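Local coordinates for protein DNA primase (Helicobacter pylori, PDB 4EHS) that makes the short RNA primers that DNA polymerase extends in replication and, through its C-terminal domain, binds the DnaB helicase, whose activity it stimulates, at residues 100-103 against 104-107; 53-56 against 57-61. All blocks are in the same frame, centred on the assembly; numbering follows the deposited sequence.

Contact 1 of 2, residues 100-103 against 104-107; sequences LRLL and ILRY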
ATOM      1  N   LEU A 100      -8.948   1.533 -13.107  1.00 12.74           N
ATOM      2  CA  LEU A 100      -8.321   1.343 -11.769  1.00 13.34           C
ATOM      3  C   LEU A 100      -7.683   2.695 -11.338  1.00 15.94           C
ATOM      4  O   LEU A 100      -7.824   3.168 -10.166  1.00 14.38           O
ATOM      5  CB  LEU A 100      -7.279   0.189 -11.825  1.00 12.81           C
ATOM      6  CG  LEU A 100      -6.554  -0.011 -10.492  1.00 14.14           C
ATOM      7  CD1 LEU A 100      -7.434  -0.359  -9.289  1.00 14.71           C
ATOM      8  CD2 LEU A 100      -5.484  -1.085 -10.773  1.00 14.98           C
ATOM      9  N   ARG A 101      -7.034   3.348 -12.276  1.00 14.70           N
ATOM     10  CA  ARG A 101      -6.391   4.617 -11.945  1.00 17.09           C
ATOM     11  C   ARG A 101      -7.438   5.654 -11.486  1.00 17.46           C
ATOM     12  O   ARG A 101      -7.215   6.430 -10.544  1.00 15.94           O
ATOM     13  CB  ARG A 101      -5.563   5.165 -13.146  1.00 17.34           C
ATOM     14  CG  ARG A 101      -4.143   4.619 -13.316  1.00 22.63           C
ATOM     15  CD  ARG A 101      -3.214   5.498 -14.241  1.00 21.08           C
ATOM     16  NE  ARG A 101      -3.897   5.869 -15.461  1.00 24.85           N
ATOM     17  CZ  ARG A 101      -4.061   5.061 -16.526  1.00 23.92           C
ATOM     18  NH1 ARG A 101      -3.493   3.856 -16.566  1.00 29.10           N
ATOM     19  NH2 ARG A 101      -4.761   5.508 -17.582  1.00 28.82           N
ATOM     20  N   LEU A 102      -8.602   5.671 -12.133  1.00 15.22           N
ATOM     21  CA  LEU A 102      -9.619   6.647 -11.723  1.00 14.60           C
ATOM     22  C   LEU A 102     -10.191   6.344 -10.358  1.00 14.59           C
ATOM     23  O   LEU A 102     -10.394   7.259  -9.601  1.00 13.79           O
ATOM     24  CB  LEU A 102     -10.721   6.652 -12.814  1.00 16.00           C
ATOM     25  CG  LEU A 102     -11.838   7.663 -12.600  1.00 17.85           C
ATOM     26  CD1 LEU A 102     -11.225   9.040 -12.717  1.00 18.88           C
ATOM     27  CD2 LEU A 102     -12.988   7.425 -13.640  1.00 18.63           C
ATOM     28  N   LEU A 103     -10.369   5.050 -10.014  1.00 11.73           N
ATOM     29  CA  LEU A 103     -10.827   4.698  -8.705  1.00 12.63           C
ATOM     30  C   LEU A 103      -9.830   5.167  -7.630  1.00 12.39           C
ATOM     31  O   LEU A 103     -10.231   5.747  -6.602  1.00 12.24           O
ATOM     32  CB  LEU A 103     -10.980   3.167  -8.606  1.00 12.11           C
ATOM     33  CG  LEU A 103     -11.570   2.699  -7.279  1.00 12.90           C
ATOM     34  CD1 LEU A 103     -13.006   3.095  -7.235  1.00 16.03           C
ATOM     35  CD2 LEU A 103     -11.436   1.176  -7.316  1.00 14.89           C
ATOM     36  N   ILE A 104      -8.546   4.917  -7.898  1.00 12.70           N
ATOM     37  CA  ILE A 104      -7.512   5.351  -6.946  1.00 13.00           C
ATOM     38  C   ILE A 104      -7.452   6.859  -6.848  1.00 14.68           C
ATOM     39  O   ILE A 104      -7.351   7.374  -5.716  1.00 15.44           O
ATOM     40  CB  ILE A 104      -6.152   4.738  -7.299  1.00 13.48           C
ATOM     41  CG1 ILE A 104      -6.226   3.203  -7.208  1.00 11.81           C
ATOM     42  CG2 ILE A 104      -5.047   5.238  -6.327  1.00 12.97           C
ATOM     43  CD1 ILE A 104      -5.035   2.533  -7.931  1.00 11.41           C
ATOM     44  N   LEU A 105      -7.453   7.541  -8.000  1.00 15.83           N
ATOM     45  CA  LEU A 105      -7.488   9.034  -8.041  1.00 18.55           C
ATOM     46  C   LEU A 105      -8.640   9.568  -7.208  1.00 18.96           C
ATOM     47  O   LEU A 105      -8.416  10.435  -6.316  1.00 17.80           O
ATOM     48  CB  LEU A 105      -7.522   9.588  -9.487  1.00 18.55           C
ATOM     49  CG  LEU A 105      -7.667  11.116  -9.667  1.00 21.41           C
ATOM     50  CD1 LEU A 105      -6.408  11.856  -9.288  1.00 21.90           C
ATOM     51  CD2 LEU A 105      -8.053  11.476 -11.080  1.00 26.26           C
ATOM     52  N   ARG A 106      -9.857   9.058  -7.413  1.00 16.56           N
ATOM     53  CA  ARG A 106     -10.954   9.392  -6.498  1.00 18.55           C
ATOM     54  C   ARG A 106     -10.728   9.219  -5.009  1.00 18.91           C
ATOM     55  O   ARG A 106     -11.049  10.124  -4.203  1.00 15.35           O
ATOM     56  CB  ARG A 106     -12.251   8.720  -6.901  1.00 18.50           C
ATOM     57  CG  ARG A 106     -12.609   9.319  -8.274  1.00 20.78           C
ATOM     58  CD  ARG A 106     -14.047   9.051  -8.583  1.00 22.89           C
ATOM     59  NE  ARG A 106     -14.456   9.678  -9.876  1.00 20.02           N
ATOM     60  CZ  ARG A 106     -15.663   9.412 -10.390  1.00 18.96           C
ATOM     61  NH1 ARG A 106     -16.496   8.615  -9.725  1.00 17.52           N
ATOM     62  NH2 ARG A 106     -16.010   9.919 -11.542  1.00 19.58           N
ATOM     63  N   TYR A 107     -10.124   8.101  -4.640  1.00 16.65           N
ATOM     64  CA  TYR A 107      -9.767   7.870  -3.237  1.00 16.77           C
ATOM     65  C   TYR A 107      -8.862   9.020  -2.722  1.00 14.70           C
ATOM     66  O   TYR A 107      -9.105   9.577  -1.659  1.00 18.91           O
ATOM     67  CB  TYR A 107      -9.031   6.527  -3.126  1.00 16.42           C
ATOM     68  CG  TYR A 107      -8.482   6.299  -1.749  1.00 17.37           C
ATOM     69  CD1 TYR A 107      -9.258   5.690  -0.754  1.00 22.12           C
ATOM     70  CD2 TYR A 107      -7.190   6.694  -1.449  1.00 18.01           C
ATOM     71  CE1 TYR A 107      -8.764   5.496   0.535  1.00 24.81           C
ATOM     72  CE2 TYR A 107      -6.698   6.522  -0.163  1.00 20.01           C
ATOM     73  CZ  TYR A 107      -7.464   5.895   0.803  1.00 25.71           C
ATOM     74  OH  TYR A 107      -6.910   5.731   2.085  1.00 28.28           O
TER

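Contact 2 of 2, residues 53-56 against 57-61; sequences GYIH and SGVFL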
ATOM      1  N   GLY A  53      -1.871  -5.201  -5.810  1.00 16.04           N
ATOM      2  CA  GLY A  53      -0.679  -4.342  -5.622  1.00 20.30           C
ATOM      3  C   GLY A  53      -1.013  -2.922  -5.176  1.00 22.56           C
ATOM      4  O   GLY A  53      -0.141  -2.225  -4.621  1.00 19.54           O
ATOM      5  N   TYR A  54      -2.275  -2.493  -5.391  1.00 17.92           N
ATOM      6  CA  TYR A  54      -2.609  -1.024  -5.292  1.00 16.61           C
ATOM      7  C   TYR A  54      -3.862  -0.775  -4.450  1.00 16.11           C
ATOM      8  O   TYR A  54      -3.990   0.286  -3.816  1.00 15.78           O
ATOM      9  CB  TYR A  54      -2.819  -0.430  -6.686  1.00 15.61           C
ATOM     10  CG  TYR A  54      -1.577  -0.551  -7.525  1.00 17.90           C
ATOM     11  CD1 TYR A  54      -0.483   0.296  -7.327  1.00 18.33           C
ATOM     12  CD2 TYR A  54      -1.461  -1.587  -8.463  1.00 18.40           C
ATOM     13  CE1 TYR A  54       0.683   0.155  -8.112  1.00 21.31           C
ATOM     14  CE2 TYR A  54      -0.304  -1.759  -9.212  1.00 21.50           C
ATOM     15  CZ  TYR A  54       0.769  -0.887  -8.994  1.00 21.92           C
ATOM     16  OH  TYR A  54       1.902  -1.052  -9.755  1.00 26.11           O
ATOM     17  N   ILE A  55      -4.811  -1.713  -4.433  1.00 15.46           N
ATOM     18  CA  ILE A  55      -6.023  -1.484  -3.726  1.00 16.68           C
ATOM     19  C   ILE A  55      -6.291  -2.639  -2.781  1.00 19.12           C
ATOM     20  O   ILE A  55      -5.778  -3.793  -2.943  1.00 19.48           O
ATOM     21  CB  ILE A  55      -7.274  -1.191  -4.654  1.00 17.34           C
ATOM     22  CG1 ILE A  55      -7.486  -2.382  -5.611  1.00 18.31           C
ATOM     23  CG2 ILE A  55      -7.047   0.081  -5.461  1.00 17.33           C
ATOM     24  CD1 ILE A  55      -8.819  -2.447  -6.303  1.00 16.90           C
ATOM     25  N   HIS A  56      -7.093  -2.322  -1.804  1.00 18.93           N
ATOM     26  CA  HIS A  56      -7.638  -3.332  -0.911  1.00 22.65           C
ATOM     27  C   HIS A  56      -9.107  -3.062  -0.698  1.00 21.12           C
ATOM     28  O   HIS A  56      -9.687  -2.037  -1.161  1.00 20.42           O
ATOM     29  CB  HIS A  56      -6.845  -3.316   0.421  1.00 22.83           C
ATOM     30  CG  HIS A  56      -6.879  -1.966   1.102  1.00 25.88           C
ATOM     31  ND1 HIS A  56      -7.945  -1.546   1.797  1.00 26.71           N
ATOM     32  CD2 HIS A  56      -5.978  -0.916   1.102  1.00 27.40           C
ATOM     33  CE1 HIS A  56      -7.745  -0.287   2.243  1.00 28.47           C
ATOM     34  NE2 HIS A  56      -6.549   0.103   1.813  1.00 28.75           N
ATOM     35  N   SER A  57      -9.740  -3.970   0.051  1.00 20.08           N
ATOM     36  CA  SER A  57     -11.129  -3.911   0.361  1.00 21.92           C
ATOM     37  C   SER A  57     -11.628  -2.555   0.910  1.00 23.19           C
ATOM     38  O   SER A  57     -12.680  -2.064   0.478  1.00 23.10           O
ATOM     39  CB  SER A  57     -11.399  -5.055   1.353  1.00 27.21           C
ATOM     40  OG  SER A  57     -12.692  -4.973   1.802  1.00 31.59           O
ATOM     41  N   GLY A  58     -10.874  -1.928   1.829  1.00 20.72           N
ATOM     42  CA  GLY A  58     -11.169  -0.581   2.369  1.00 22.83           C
ATOM     43  C   GLY A  58     -11.400   0.561   1.391  1.00 22.43           C
ATOM     44  O   GLY A  58     -12.056   1.543   1.743  1.00 26.82           O
ATOM     45  N   VAL A  59     -10.923   0.408   0.168  1.00 20.46           N
ATOM     46  CA  VAL A  59     -10.984   1.441  -0.835  1.00 20.16           C
ATOM     47  C   VAL A  59     -12.431   1.621  -1.288  1.00 18.78           C
ATOM     48  O   VAL A  59     -12.871   2.737  -1.559  1.00 20.22           O
ATOM     49  CB  VAL A  59     -10.077   1.133  -2.031  1.00 21.50           C
ATOM     50  CG1 VAL A  59     -10.219   2.204  -3.089  1.00 19.99           C
ATOM     51  CG2 VAL A  59      -8.609   1.134  -1.613  1.00 23.85           C
ATOM     52  N   PHE A  60     -13.156   0.507  -1.290  1.00 17.94           N
ATOM     53  CA  PHE A  60     -14.553   0.461  -1.828  1.00 17.72           C
ATOM     54  C   PHE A  60     -15.553   0.994  -0.825  1.00 20.06           C
ATOM     55  O   PHE A  60     -15.575   0.534   0.320  1.00 26.07           O
ATOM     56  CB  PHE A  60     -14.920  -0.988  -2.190  1.00 16.63           C
ATOM     57  CG  PHE A  60     -14.119  -1.518  -3.342  1.00 19.27           C
ATOM     58  CD1 PHE A  60     -14.599  -1.309  -4.661  1.00 16.78           C
ATOM     59  CD2 PHE A  60     -12.880  -2.180  -3.178  1.00 19.04           C
ATOM     60  CE1 PHE A  60     -13.866  -1.724  -5.761  1.00 15.36           C
ATOM     61  CE2 PHE A  60     -12.147  -2.604  -4.301  1.00 18.15           C
ATOM     62  CZ  PHE A  60     -12.638  -2.388  -5.605  1.00 15.65           C
ATOM     63  N   LEU A  61     -16.377   1.939  -1.261  1.00 18.60           N
ATOM     64  CA  LEU A  61     -17.471   2.487  -0.434  1.00 19.92           C
ATOM     65  C   LEU A  61     -18.828   1.876  -0.766  1.00 20.41           C
ATOM     66  O   LEU A  61     -19.768   2.050   0.030  1.00 21.35           O
ATOM     67  CB  LEU A  61     -17.558   3.999  -0.576  1.00 19.67           C
ATOM     68  CG  LEU A  61     -16.262   4.792  -0.366  1.00 23.51           C
ATOM     69  CD1 LEU A  61     -16.527   6.292  -0.290  1.00 22.55           C
ATOM     70  CD2 LEU A  61     -15.564   4.267   0.864  1.00 26.90           C
TER

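Contact 1 of 2, residues 100-103 against 104-107
The guanidinium of Arg106 has Leu102 CD2 over one of its faces, one turn back along the same helix, and Leu102 CG lies 4.3 Å from Arg106 NE. Arginine suits this partly exposed place because its chain, extended from CG to NE, is greasy along its length and charged only at the end. With CG anti to the carbonyl carbon (chi1 -64°), the chain starts back over the preceding turn, and Arg106 CG passes 3.3 Å from Leu102 O. Arg106 NH2 donates a hydrogen bond to Pro28 O. The ring of Tyr107, by contrast, is directed away from 100-103; its hydroxyl is hydrogen-bonded to OE2 of Glu149, a tag residue, so this bond is not native.

On the buried side, Ile104 lays its CG1 branch back against the preceding turn: Ile104 CD1 is 3.9 Å from Leu100 CG and Ile104 CG1 only 3.4 Å from Leu100 O, the two side chains crossing at a slant. A looser apolar approach, 4.3 Å between Leu102 CD1 and Leu105 CD2, follows the i to i+3 spacing. Leu103 turns to Leu30 and Leu33 of helix 30-43, Leu105 packs on Ile136 of helix 122-140, and Ile104 meets Ile55, Leu139 and Leu144.

Four successive i to i+4 backbone bonds hold this geometry. Arg106 N to Leu102 O is almost straight at 177° and spans 2.9 Å; the link from Tyr107 N to Leu103 O is longer, 3.1 Å. Carbonyl and amide groups are thereby paired along the turn. The chemistry implies a largely apolar central helix of the helicase-binding domain, with neighbours on several sides, while the charged end of its arginine ties it to the chain's N-terminal segment.

Contact 2 of 2, residues 53-56 against 57-61
The CG2 methyl of Val59 lies over one face of the His56 imidazole, and the two side chains meet at about a right angle. This CH-pi contact places Val59 CG2 4.1 Å from the ring centroid and only 9° off the ring normal, so the methyl sits almost centrally over the ring. Histidine offers a flat surface to the methyl and an acceptor, ND1, at its rim; valine, branched at CB, can direct a methyl there close to its own backbone.

Two hydrogen bonds fold the chain back. Val59 N donates to His56 O over 3.0 Å, approaching from above the carbonyl plane, and starts the short 3-10 segment. The second is weak: Gly58 N reaches His56 ND1, also at 3.0 Å but bent to 121°. The imidazole edge comes so near because chi1 of His56 is 58°, which sets CG between the backbone N and the carbonyl carbon. Gly58 fits beside it since a CB there would clash with His56 CE1.

Apolar packing occupies the buried side. Ile55 CB faces Val59 CG2 at 4.1 Å, and Ile55 CD1 comes within 3.9 Å of Phe60 CZ, approaching the ring obliquely.

The turn lies in the helicase-binding domain, in the loop between helices 45-51 and 64-71. Ile55 rests on Leu100 and Ile104 of helix 96-117, and Phe60 stacks with Phe67 of helix 64-71 while touching Ile38 of helix 30-43. Ser57 OG is hydrogen-bonded to Lys64 and Asp68, anchoring the turn to the first two turns of helix 64-71.

Running from the N terminus, the chain leaves helix 45-51 and makes contact 2, a tight turn that closes on itself before helix 64-71. Only later, within helix 96-117, does contact 1 form, as successive turns of one helix. The two therefore stand in series, neither enclosing nor crossing the other, with centres about 10 Å apart. They meet directly through packing: Ile104 CG1 lies 3.7 Å from Ile55 CG2, and Leu103 CD2 approaches Phe60 CE1 at 4.1 Å. Helix 96-117 thus backs the loop, and both share helix 30-43 as a neighbour. Ile147, the last native residue, touches Tyr107 of contact 1 and His56 and Val59 of contact 2.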